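Local coordinates for protein tyrosinase (Aspergillus oryzae, PDB 6JU8) that probably oxidises L-tyrosine and L-dopa to L-dopaquinone with molecular oxygen at a dinuclear copper centre, as a tyrosinase of the melanin pathway, at residues Val117-Met122 / Glu141-Arg146; Asp124-Asn129 / Asp137-Ala142; Tyr7-Ile12 / Tyr110-Glu115; Pro19-Lys24 / Ser434-Tyr439. The protein carries 1 engineered substitution. All blocks are in the same frame, centred on the assembly; numbering follows the deposited sequence.

Interaction 1 of 4, residues Val117-Met122 / Glu141-Arg146; sequences VIYEAM and EAKQWR
Helix 103-129 of the tyrosinase central domain meets the end of helix 135-144 here, and the indole of Trp145, just past the end of the second, packs on Met122 and Ile118 of the first. Trp145 is the first residue to leave helical backbone angles. Its CG is anti to the backbone N (chi1 179°), on the side where the indole meets these two residues. The Met122 methyl lies over one face of the indole: CE is 3.4 Å from Trp145 CD2 and sits above the middle of the fused rings. This is a CH-pi contact to the five-membered ring. The sulfur adds a Met-aromatic contact, with Met122 SD 4.5 Å from the centroid of the six-membered ring and oblique to it. Met122 is extended beyond CG and crosses the indole at about a right angle. Ile118 meets the far end of the ring system, CG2 to Trp145 CH2 at 3.5 Å.

A second patch lies around Tyr119. Ala142 O comes to the edge of its ring, 3.4 Å from Tyr119 CD1. Tyr119 OH touches aliphatic CG of Lys143 at 3.8 Å, while Lys143 NZ forms a salt bridge with Asp15. Ala142 CB lies 4.3 Å from Met122 SD.

Arg146 follows the tryptophan and folds its NH1 back on its own segment. NH1 donates to Lys143 O at 2.9 Å and to Trp145 O at 2.7 Å, above the carbonyl plane in each case. Phe46 of helix 41-55 also meets the Trp145 ring. The two segments thus join through dispersion and sulfur-aromatic contacts, and the arginine serves the carbonyls where helix 135-144 ends.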
# COMPACT_ATOMS: atom_id res chain seq x y z
N VAL A 117 -4.64 5.08 -28.40
CA VAL A 117 -5.04 3.68 -28.17
C VAL A 117 -6.19 3.62 -27.18
O VAL A 117 -7.16 2.86 -27.34
CB VAL A 117 -3.85 2.85 -27.69
CG1 VAL A 117 -4.29 1.48 -27.19
CG2 VAL A 117 -2.84 2.73 -28.84
N ILE A 118 -6.09 4.42 -26.10
CA ILE A 118 -7.19 4.49 -25.14
C ILE A 118 -8.50 4.96 -25.76
O ILE A 118 -9.55 4.32 -25.56
CB ILE A 118 -6.79 5.37 -23.94
CG1 ILE A 118 -5.67 4.72 -23.13
CG2 ILE A 118 -8.03 5.65 -23.08
CD1 ILE A 118 -5.00 5.70 -22.17
N TYR A 119 -8.46 6.04 -26.53
CA TYR A 119 -9.64 6.55 -27.22
C TYR A 119 -10.25 5.47 -28.11
O TYR A 119 -11.46 5.27 -28.11
CB TYR A 119 -9.25 7.76 -28.06
CG TYR A 119 -10.31 8.25 -29.02
CD1 TYR A 119 -11.36 9.05 -28.60
CD2 TYR A 119 -10.23 7.92 -30.39
CE1 TYR A 119 -12.34 9.51 -29.50
CE2 TYR A 119 -11.19 8.37 -31.27
CZ TYR A 119 -12.24 9.16 -30.83
OH TYR A 119 -13.17 9.60 -31.74
N GLU A 120 -9.42 4.79 -28.89
CA GLU A 120 -9.96 3.71 -29.75
C GLU A 120 -10.64 2.61 -28.94
O GLU A 120 -11.70 2.12 -29.36
CB GLU A 120 -8.82 3.17 -30.63
CG GLU A 120 -8.43 4.20 -31.68
CD GLU A 120 -7.17 3.85 -32.46
OE1 GLU A 120 -6.56 2.80 -32.19
OE2 GLU A 120 -6.80 4.66 -33.33
N ALA A 121 -10.07 2.26 -27.78
CA ALA A 121 -10.71 1.28 -26.92
C ALA A 121 -12.00 1.85 -26.34
O ALA A 121 -12.98 1.13 -26.10
CB ALA A 121 -9.76 0.82 -25.82
N MET A 122 -12.06 3.15 -26.09
CA MET A 122 -13.31 3.75 -25.59
C MET A 122 -14.43 3.61 -26.60
O MET A 122 -15.56 3.28 -26.28
CB MET A 122 -13.13 5.25 -25.31
CG MET A 122 -12.26 5.57 -24.10
SD MET A 122 -12.15 7.36 -23.90
CE MET A 122 -11.36 7.43 -22.29
N GLU A 141 -18.70 12.32 -25.10
CA GLU A 141 -17.72 12.36 -24.00
C GLU A 141 -16.40 11.73 -24.40
O GLU A 141 -15.33 12.26 -24.06
CB GLU A 141 -18.30 11.68 -22.76
CG GLU A 141 -19.48 12.41 -22.17
CD GLU A 141 -19.14 13.59 -21.29
OE1 GLU A 141 -17.97 13.80 -20.90
OE2 GLU A 141 -20.08 14.34 -20.95
N ALA A 142 -16.39 10.62 -25.13
CA ALA A 142 -15.12 10.08 -25.62
C ALA A 142 -14.36 11.04 -26.51
O ALA A 142 -13.13 11.10 -26.49
CB ALA A 142 -15.37 8.80 -26.41
N LYS A 143 -15.08 11.76 -27.35
CA LYS A 143 -14.47 12.70 -28.29
C LYS A 143 -13.93 13.93 -27.58
O LYS A 143 -13.01 14.60 -28.09
CB LYS A 143 -15.49 13.10 -29.36
CG LYS A 143 -15.77 11.96 -30.33
CD LYS A 143 -16.88 12.37 -31.30
CE LYS A 143 -17.26 11.18 -32.18
NZ LYS A 143 -18.32 11.57 -33.15
N GLN A 144 -14.47 14.23 -26.41
CA GLN A 144 -13.97 15.37 -25.63
C GLN A 144 -12.81 14.94 -24.74
O GLN A 144 -11.96 15.74 -24.36
CB GLN A 144 -15.08 15.97 -24.78
CG GLN A 144 -15.82 17.15 -25.37
CD GLN A 144 -14.89 18.27 -25.83
OE1 GLN A 144 -14.14 18.90 -25.07
NE2 GLN A 144 -14.96 18.54 -27.12
N TRP A 145 -12.77 13.68 -24.33
CA TRP A 145 -11.75 13.18 -23.42
C TRP A 145 -10.35 13.30 -24.00
O TRP A 145 -10.14 13.00 -25.17
CB TRP A 145 -12.00 11.71 -23.08
CG TRP A 145 -10.96 11.15 -22.17
CD1 TRP A 145 -10.97 11.20 -20.79
CD2 TRP A 145 -9.77 10.45 -22.56
NE1 TRP A 145 -9.83 10.55 -20.33
CE2 TRP A 145 -9.09 10.09 -21.38
CE3 TRP A 145 -9.22 10.09 -23.81
CZ2 TRP A 145 -7.89 9.39 -21.42
CZ3 TRP A 145 -8.03 9.40 -23.84
CH2 TRP A 145 -7.37 9.06 -22.64
N ARG A 146 -9.41 13.69 -23.13
CA ARG A 146 -8.00 13.65 -23.50
C ARG A 146 -7.25 13.11 -22.28
O ARG A 146 -7.79 13.12 -21.16
CB ARG A 146 -7.48 15.03 -23.89
CG ARG A 146 -8.07 15.55 -25.21
CD ARG A 146 -7.60 14.68 -26.36
NE ARG A 146 -8.00 15.13 -27.71
CZ ARG A 146 -9.18 14.91 -28.28
NH1 ARG A 146 -10.14 14.27 -27.60
NH2 ARG A 146 -9.42 15.34 -29.51

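Interaction 2 of 4, residues Asp124-Asn129 / Asp137-Ala142; sequences DFIKQN and DWENEA
Ile126 reaches across to helix 135-144 and lies over the backbone at Trp138. Its CD1 is 3.5 Å from Trp138 O and 3.9 Å from Ala142 CB, one turn further on. CG1, anti to the carbonyl carbon (chi1 -67°), rests against Trp138 CB at 4.0 Å. From there chi2 of 163° carries CD1 on to its two partners. The other branch, CG2, meets the aliphatic CG of Glu139, also at 4.0 Å. One isoleucine thus touches three residues of the opposing helix.

The motif is an antiparallel helical hairpin. Helices 103-129 and 135-144 are joined by a short connection, and the axes of the two segments run at 170° with a closest approach of 10.1 Å. Phe125 adds a second apolar contact. Its CE2 comes within 3.9 Å of Trp138 CZ3, with the indole carbon at the edge of the phenyl ring, near its plane.

Asn129 CB lies over one face of the Phe125 ring, offset toward the rim. The amide of Asn129 turns back along its own helix, and ND2 donates to Phe125 O at 2.9 Å, in the carbonyl plane and on a lone pair. In helix 41-55, Leu45 touches Ile126 and Glu48 touches Phe125. Pro184 packs against both Phe125 and Trp138.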
# COMPACT_ATOMS: atom_id res chain seq x y z
N ASP A 124 -14.76 1.26 -28.85
CA ASP A 124 -15.18 -0.14 -28.84
C ASP A 124 -16.06 -0.43 -27.62
O ASP A 124 -17.06 -1.14 -27.71
CB ASP A 124 -13.97 -1.08 -28.82
CG ASP A 124 -13.15 -1.05 -30.09
OD1 ASP A 124 -13.73 -1.10 -31.17
OD2 ASP A 124 -11.90 -0.97 -30.03
N PHE A 125 -15.69 0.11 -26.45
CA PHE A 125 -16.51 -0.05 -25.25
C PHE A 125 -17.91 0.50 -25.47
O PHE A 125 -18.90 -0.16 -25.11
CB PHE A 125 -15.85 0.65 -24.05
CG PHE A 125 -16.72 0.60 -22.81
CD1 PHE A 125 -16.68 -0.51 -21.98
CD2 PHE A 125 -17.58 1.65 -22.50
CE1 PHE A 125 -17.50 -0.57 -20.86
CE2 PHE A 125 -18.39 1.58 -21.38
CZ PHE A 125 -18.35 0.46 -20.57
N ILE A 126 -18.03 1.68 -26.05
CA ILE A 126 -19.35 2.30 -26.29
C ILE A 126 -20.14 1.46 -27.27
O ILE A 126 -21.32 1.21 -27.03
CB ILE A 126 -19.18 3.74 -26.84
CG1 ILE A 126 -18.57 4.66 -25.80
CG2 ILE A 126 -20.50 4.26 -27.39
CD1 ILE A 126 -17.99 5.96 -26.32
N LYS A 127 -19.51 0.98 -28.36
CA LYS A 127 -20.26 0.20 -29.35
C LYS A 127 -20.78 -1.09 -28.71
O LYS A 127 -21.85 -1.55 -29.07
CB LYS A 127 -19.42 -0.13 -30.58
N GLN A 128 -20.07 -1.63 -27.72
CA GLN A 128 -20.38 -2.91 -27.10
C GLN A 128 -21.27 -2.82 -25.87
O GLN A 128 -21.91 -3.83 -25.54
CB GLN A 128 -19.06 -3.61 -26.73
CG GLN A 128 -18.29 -4.14 -27.92
CD GLN A 128 -16.85 -4.47 -27.58
OE1 GLN A 128 -16.41 -4.55 -26.42
NE2 GLN A 128 -16.05 -4.64 -28.63
N ASN A 129 -21.36 -1.66 -25.22
CA ASN A 129 -22.02 -1.57 -23.92
C ASN A 129 -23.04 -0.45 -23.75
O ASN A 129 -23.79 -0.43 -22.77
CB ASN A 129 -20.97 -1.37 -22.81
CG ASN A 129 -20.03 -2.56 -22.70
OD1 ASN A 129 -20.32 -3.49 -21.94
ND2 ASN A 129 -18.93 -2.55 -23.43
N ASP A 137 -24.46 10.67 -26.51
CA ASP A 137 -23.91 11.23 -25.28
C ASP A 137 -22.57 10.61 -24.91
O ASP A 137 -21.62 11.34 -24.60
CB ASP A 137 -24.86 11.05 -24.09
CG ASP A 137 -26.07 11.96 -24.07
OD1 ASP A 137 -26.10 12.96 -24.81
OD2 ASP A 137 -27.00 11.65 -23.28
N TRP A 138 -22.47 9.27 -24.93
CA TRP A 138 -21.21 8.60 -24.60
C TRP A 138 -20.12 8.89 -25.62
O TRP A 138 -18.94 9.12 -25.30
CB TRP A 138 -21.43 7.08 -24.42
CG TRP A 138 -22.00 6.77 -23.07
CD1 TRP A 138 -23.28 7.06 -22.66
CD2 TRP A 138 -21.37 6.15 -21.94
NE1 TRP A 138 -23.48 6.65 -21.36
CE2 TRP A 138 -22.32 6.09 -20.89
CE3 TRP A 138 -20.10 5.62 -21.70
CZ2 TRP A 138 -22.05 5.53 -19.64
CZ3 TRP A 138 -19.83 5.07 -20.46
CH2 TRP A 138 -20.79 5.03 -19.43
N GLU A 139 -20.51 8.91 -26.89
CA GLU A 139 -19.56 9.22 -27.96
C GLU A 139 -19.04 10.65 -27.81
O GLU A 139 -17.84 10.87 -27.98
CB GLU A 139 -20.20 9.00 -29.34
CG GLU A 139 -20.43 7.53 -29.69
CD GLU A 139 -21.26 7.37 -30.95
OE1 GLU A 139 -21.45 8.41 -31.63
OE2 GLU A 139 -21.73 6.26 -31.27
N ASN A 140 -19.92 11.60 -27.51
CA ASN A 140 -19.54 12.98 -27.27
C ASN A 140 -18.49 13.08 -26.18
O ASN A 140 -17.52 13.83 -26.27
CB ASN A 140 -20.77 13.80 -26.86
CG ASN A 140 -20.36 15.24 -26.61
OD1 ASN A 140 -20.14 15.98 -27.58
ND2 ASN A 140 -20.26 15.64 -25.35
N GLU A 141 -18.70 12.32 -25.10
CA GLU A 141 -17.72 12.36 -24.00
C GLU A 141 -16.40 11.73 -24.40
O GLU A 141 -15.33 12.26 -24.06
CB GLU A 141 -18.30 11.68 -22.76
CG GLU A 141 -19.48 12.41 -22.17
CD GLU A 141 -19.14 13.59 -21.29
OE1 GLU A 141 -17.97 13.80 -20.90
OE2 GLU A 141 -20.08 14.34 -20.95
N ALA A 142 -16.39 10.62 -25.13
CA ALA A 142 -15.12 10.08 -25.62
C ALA A 142 -14.36 11.04 -26.51
O ALA A 142 -13.13 11.10 -26.49
CB ALA A 142 -15.37 8.80 -26.41

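Interaction 3 of 4, residues Tyr7-Ile12 / Tyr110-Glu115; sequences YLITGI and YVTLYE
Leu113 CD1 on helix 103-129 meets both Tyr7 and Ile9 of the N-terminal segment. This is the tight part of the contact. CD1 is 3.5 Å from Tyr7 CE2 and oblique to the ring, and 3.9 Å from Ile9 CG1. The first bond of the leucine side chain does not point at the loop, but with CG anti to the backbone N (chi1 165°) its end comes nearer. Next to it, Thr112 turns its methyl to the loop, and CG2 lies 3.6 Å from Gly11 CA. The backbone angles of Gly11 by themselves call for glycine, since a CB would be jammed against the preceding carbonyl O.

The contact is looser toward Ile12. There a single apolar touch joins Ile12 CD1 to Glu115 CG at 3.9 Å, the two side chains crossing at about a right angle. A water takes up the polar groups beside it. It accepts from Ile12 N at 2.9 Å and donates to Glu115 OE2 at 2.9 Å. Glu115 OE1 has further partners in Leu147 N and Arg23 NE. Tyr7 OH is bonded to Glu120, and Thr112 OG1 to the carbonyl of Arg108.

The helical segment belongs to a copper-binding motif of tyrosinases. The side chain of Leu113 is about 10 Å from that of His71, a copper ligand, nearest atoms compared. The N-terminal chain packs against helix 103-129, which carries copper ligand His107. Its grip is apolar at Tyr7 and Ile9. At Ile12 it passes to a water bridge on a buried carboxylate, whose charge is probably balanced by Arg23.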
# COMPACT_ATOMS: atom_id res chain seq x y z
N TYR A 7 1.06 0.79 -37.19
CA TYR A 7 0.07 1.53 -36.44
C TYR A 7 0.31 3.02 -36.64
O TYR A 7 1.30 3.57 -36.16
CB TYR A 7 0.13 1.17 -34.96
CG TYR A 7 -0.99 1.83 -34.19
CD1 TYR A 7 -2.25 1.25 -34.14
CD2 TYR A 7 -0.78 3.03 -33.53
CE1 TYR A 7 -3.27 1.86 -33.43
CE2 TYR A 7 -1.79 3.64 -32.83
CZ TYR A 7 -3.04 3.06 -32.77
OH TYR A 7 -4.03 3.69 -32.06
N LEU A 8 -0.57 3.67 -37.38
CA LEU A 8 -0.31 5.07 -37.76
C LEU A 8 -0.81 6.01 -36.68
O LEU A 8 -2.00 6.04 -36.38
CB LEU A 8 -1.03 5.32 -39.09
CG LEU A 8 -0.56 4.42 -40.23
CD1 LEU A 8 -1.34 4.71 -41.50
CD2 LEU A 8 0.93 4.61 -40.48
N ILE A 9 0.11 6.73 -36.06
CA ILE A 9 -0.22 7.62 -34.94
C ILE A 9 -0.62 8.98 -35.48
O ILE A 9 0.08 9.59 -36.28
CB ILE A 9 0.95 7.73 -33.96
CG1 ILE A 9 1.27 6.34 -33.37
CG2 ILE A 9 0.71 8.75 -32.86
CD1 ILE A 9 2.71 6.20 -32.90
N THR A 10 -1.79 9.45 -35.05
CA THR A 10 -2.40 10.67 -35.52
C THR A 10 -2.83 11.57 -34.37
O THR A 10 -3.11 12.74 -34.59
CB THR A 10 -3.69 10.36 -36.32
OG1 THR A 10 -4.56 9.57 -35.49
CG2 THR A 10 -3.36 9.52 -37.54
N GLY A 11 -2.93 11.02 -33.17
CA GLY A 11 -3.73 11.71 -32.16
C GLY A 11 -5.20 11.39 -32.38
O GLY A 11 -5.56 10.75 -33.39
N ILE A 12 -6.05 11.75 -31.43
CA ILE A 12 -7.49 11.46 -31.60
C ILE A 12 -8.01 12.22 -32.81
O ILE A 12 -7.69 13.40 -33.02
CB ILE A 12 -8.23 11.83 -30.31
CG1 ILE A 12 -7.84 10.86 -29.19
CG2 ILE A 12 -9.74 11.86 -30.52
CD1 ILE A 12 -8.29 11.25 -27.81
N TYR A 110 5.03 9.51 -27.79
CA TYR A 110 4.70 8.33 -26.98
C TYR A 110 3.41 8.54 -26.21
O TYR A 110 2.54 7.65 -26.19
CB TYR A 110 5.85 8.07 -26.02
CG TYR A 110 5.89 6.72 -25.33
CD1 TYR A 110 5.41 5.56 -25.91
CD2 TYR A 110 6.46 6.63 -24.06
CE1 TYR A 110 5.49 4.33 -25.26
CE2 TYR A 110 6.59 5.41 -23.41
CZ TYR A 110 6.07 4.26 -24.01
OH TYR A 110 6.21 3.07 -23.32
N VAL A 111 3.26 9.71 -25.58
CA VAL A 111 2.04 10.00 -24.81
C VAL A 111 0.82 10.04 -25.74
O VAL A 111 -0.25 9.55 -25.38
CB VAL A 111 2.19 11.32 -24.05
CG1 VAL A 111 0.86 11.75 -23.41
CG2 VAL A 111 3.25 11.19 -22.96
N THR A 112 0.99 10.58 -26.94
CA THR A 112 -0.11 10.65 -27.90
C THR A 112 -0.50 9.25 -28.37
O THR A 112 -1.68 8.96 -28.56
CB THR A 112 0.32 11.50 -29.11
OG1 THR A 112 0.53 12.84 -28.66
CG2 THR A 112 -0.76 11.56 -30.19
N LEU A 113 0.46 8.35 -28.56
CA LEU A 113 0.13 6.96 -28.90
C LEU A 113 -0.78 6.36 -27.83
O LEU A 113 -1.79 5.73 -28.13
CB LEU A 113 1.42 6.14 -29.03
CG LEU A 113 1.32 4.63 -29.03
CD1 LEU A 113 0.49 4.11 -30.21
CD2 LEU A 113 2.70 3.97 -29.04
N TYR A 114 -0.41 6.53 -26.56
CA TYR A 114 -1.18 5.95 -25.45
C TYR A 114 -2.60 6.52 -25.45
O TYR A 114 -3.57 5.78 -25.34
CB TYR A 114 -0.49 6.29 -24.16
CG TYR A 114 -0.97 5.69 -22.86
CD1 TYR A 114 -0.91 4.34 -22.60
CD2 TYR A 114 -1.43 6.53 -21.84
CE1 TYR A 114 -1.32 3.79 -21.40
CE2 TYR A 114 -1.82 6.01 -20.63
CZ TYR A 114 -1.78 4.65 -20.41
OH TYR A 114 -2.15 4.15 -19.19
N GLU A 115 -2.67 7.84 -25.57
CA GLU A 115 -3.97 8.51 -25.61
C GLU A 115 -4.84 8.00 -26.75
O GLU A 115 -6.06 7.79 -26.58
CB GLU A 115 -3.75 10.02 -25.74
CG GLU A 115 -4.99 10.88 -25.84
CD GLU A 115 -4.60 12.35 -25.94
OE1 GLU A 115 -4.82 13.09 -24.98
OE2 GLU A 115 -4.03 12.73 -26.99
O HOH W 1 -5.37 13.72 -29.37

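Interaction 4 of 4, residues Pro19-Lys24 / Ser434-Tyr439; sequences PLPIRK and SLNYDY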
# COMPACT_ATOMS: atom_id res chain seq x y z
N PRO A 19 -13.51 21.01 -31.24
CA PRO A 19 -12.24 21.67 -31.56
C PRO A 19 -11.25 21.63 -30.39
O PRO A 19 -11.61 22.01 -29.28
CB PRO A 19 -12.66 23.11 -31.84
CG PRO A 19 -14.00 23.26 -31.17
CD PRO A 19 -14.66 21.91 -31.24
N LEU A 20 -10.04 21.21 -30.68
CA LEU A 20 -8.90 21.07 -29.79
C LEU A 20 -9.28 20.85 -28.33
O LEU A 20 -9.07 21.71 -27.47
CB LEU A 20 -7.96 22.27 -29.90
CG LEU A 20 -7.30 22.46 -31.26
CD1 LEU A 20 -6.61 23.81 -31.35
CD2 LEU A 20 -6.32 21.31 -31.53
N PRO A 21 -9.80 19.67 -28.01
CA PRO A 21 -10.10 19.35 -26.60
C PRO A 21 -8.85 19.36 -25.74
O PRO A 21 -7.71 19.13 -26.15
CB PRO A 21 -10.69 17.95 -26.72
CG PRO A 21 -11.25 17.91 -28.12
CD PRO A 21 -10.15 18.57 -28.92
N ILE A 22 -9.07 19.64 -24.45
CA ILE A 22 -7.97 19.86 -23.53
C ILE A 22 -7.69 18.66 -22.64
O ILE A 22 -8.55 17.93 -22.13
CB ILE A 22 -8.23 21.10 -22.66
CG1 ILE A 22 -9.30 20.91 -21.59
CG2 ILE A 22 -8.60 22.30 -23.54
CD1 ILE A 22 -9.31 22.02 -20.56
N ARG A 23 -6.39 18.45 -22.42
CA ARG A 23 -5.86 17.54 -21.40
C ARG A 23 -5.97 18.26 -20.06
O ARG A 23 -5.28 19.29 -19.89
CB ARG A 23 -4.42 17.18 -21.73
CG ARG A 23 -4.30 16.21 -22.91
CD ARG A 23 -2.84 16.01 -23.31
NE ARG A 23 -2.72 14.98 -24.35
CZ ARG A 23 -1.55 14.54 -24.79
NH1 ARG A 23 -0.42 15.04 -24.29
NH2 ARG A 23 -1.49 13.61 -25.74
N LYS A 24 -6.78 17.72 -19.16
CA LYS A 24 -7.07 18.37 -17.88
C LYS A 24 -6.19 17.86 -16.76
O LYS A 24 -5.62 16.76 -16.82
CB LYS A 24 -8.54 18.09 -17.52
CG LYS A 24 -9.50 18.71 -18.52
CD LYS A 24 -10.96 18.37 -18.18
CE LYS A 24 -11.93 19.27 -18.91
NZ LYS A 24 -13.33 18.91 -18.57
N SER A 434 -1.34 19.95 -33.58
CA SER A 434 -1.53 19.12 -34.78
C SER A 434 -1.91 17.69 -34.41
O SER A 434 -2.40 16.97 -35.27
CB SER A 434 -0.27 19.11 -35.65
OG SER A 434 0.77 18.47 -34.94
N LEU A 435 -1.70 17.30 -33.15
CA LEU A 435 -2.09 15.98 -32.65
C LEU A 435 -3.48 16.02 -32.01
O LEU A 435 -3.91 15.06 -31.37
CB LEU A 435 -1.04 15.48 -31.65
CG LEU A 435 0.37 15.32 -32.24
CD1 LEU A 435 1.40 15.06 -31.15
CD2 LEU A 435 0.34 14.20 -33.28
N ASN A 436 -4.16 17.15 -32.16
CA ASN A 436 -5.53 17.36 -31.77
C ASN A 436 -5.76 17.30 -30.26
O ASN A 436 -6.75 16.73 -29.78
CB ASN A 436 -6.49 16.36 -32.44
CG ASN A 436 -7.92 16.90 -32.42
OD1 ASN A 436 -8.12 18.12 -32.37
ND2 ASN A 436 -8.94 16.05 -32.46
N TYR A 437 -4.88 17.90 -29.48
CA TYR A 437 -5.11 18.16 -28.07
C TYR A 437 -4.50 19.52 -27.75
O TYR A 437 -3.69 20.07 -28.51
CB TYR A 437 -4.51 17.08 -27.17
CG TYR A 437 -2.99 17.03 -27.16
CD1 TYR A 437 -2.25 17.85 -26.35
CD2 TYR A 437 -2.31 16.15 -28.01
CE1 TYR A 437 -0.85 17.79 -26.36
CE2 TYR A 437 -0.92 16.06 -28.02
CZ TYR A 437 -0.20 16.90 -27.19
OH TYR A 437 1.18 16.81 -27.21
N ASP A 438 -4.90 20.03 -26.60
CA ASP A 438 -4.30 21.29 -26.12
C ASP A 438 -4.31 21.27 -24.59
O ASP A 438 -4.83 20.32 -23.98
CB ASP A 438 -5.05 22.47 -26.68
CG ASP A 438 -4.29 23.77 -26.81
OD1 ASP A 438 -3.13 23.84 -26.35
OD2 ASP A 438 -4.88 24.72 -27.36
N TYR A 439 -3.73 22.29 -23.98
CA TYR A 439 -3.77 22.49 -22.53
C TYR A 439 -4.47 23.81 -22.24
O TYR A 439 -4.28 24.78 -22.97
CB TYR A 439 -2.35 22.53 -21.95
CG TYR A 439 -1.61 21.24 -22.25
CD1 TYR A 439 -1.90 20.09 -21.51
CD2 TYR A 439 -0.65 21.18 -23.26
CE1 TYR A 439 -1.24 18.89 -21.77
CE2 TYR A 439 0.00 19.98 -23.53
CZ TYR A 439 -0.30 18.85 -22.78
OH TYR A 439 0.33 17.64 -23.03
O HOH W 2 -9.63 20.08 -33.28
O HOH W 3 -8.07 24.47 -27.25
O HOH W 4 1.57 14.20 -26.15
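Arg23 lays its guanidinium flat on the ring of Tyr437. CZ sits 3.4 Å from the ring centroid, over its centre, and the planes are 2° apart: a stacked cation-pi pair. The arginine is extended from CG to NE, which carries the group out to the ring. Tyr437 CG lies between its backbone N and carbonyl carbon (chi1 67°), the crowded position, and from there the ring lies against the guanidinium. Tyr439 CG instead stands anti to the carbonyl carbon (chi1 -59°). Its ring is steeply inclined to the guanidinium, and its CE1 lies 3.6 Å from Arg23 CB. Tyr439 OH accepts from Arg23 NH1 at 3.0 Å, near the guanidinium edge. A water links the same NH1 to Tyr437 OH. Both hydroxyls also bond to Asp380. Glu115 probably compensates the cation through a salt bridge to Arg23 NE.

The backbones form a single beta bridge at Ile22 and Asp438. Asp438 N donates to Pro21 O at 3.0 Å, and Arg23 N to Asp438 O at 2.9 Å. Leu20 CD2 rests 3.8 Å from Asn436 OD1. One water joins Leu20 N to that oxygen, another Leu20 O to Asp438 OD2. Asn436 ND2 bonds to Ile12 O, and Asp438 OD1 to Thr442.

The contact ties the loop before helix 26-34 to that between strand 420-423 and helix 448-456. Arg23 touches Val111 and Thr112 of helix 103-129, and both Arg23 and Tyr439 touch Cys377 of helix 371-389, which carries copper ligand His376.

All four contacts are mainly buried, though interaction 4 includes partly exposed residues such as Leu20, Ile22 and Asn436. Interactions 1 and 2 hold the same helices, 103-129 and 135-144. Both are largely apolar, interaction 2 lying farther from the chain's centre and the copper site. Interaction 3 uses an earlier part of helix 103-129, nearer the copper ions, and mixes apolar contact with water. Interaction 4 joins two loops and is the polar one, with backbone bonds, a cation-pi stack and waters. Arg146 of interaction 1 reaches Asn436 O of interaction 4. Thr112 of interaction 3 packs against Leu435 and Tyr437 of interaction 4. Interaction 2 touches neither interaction 3 nor interaction 4.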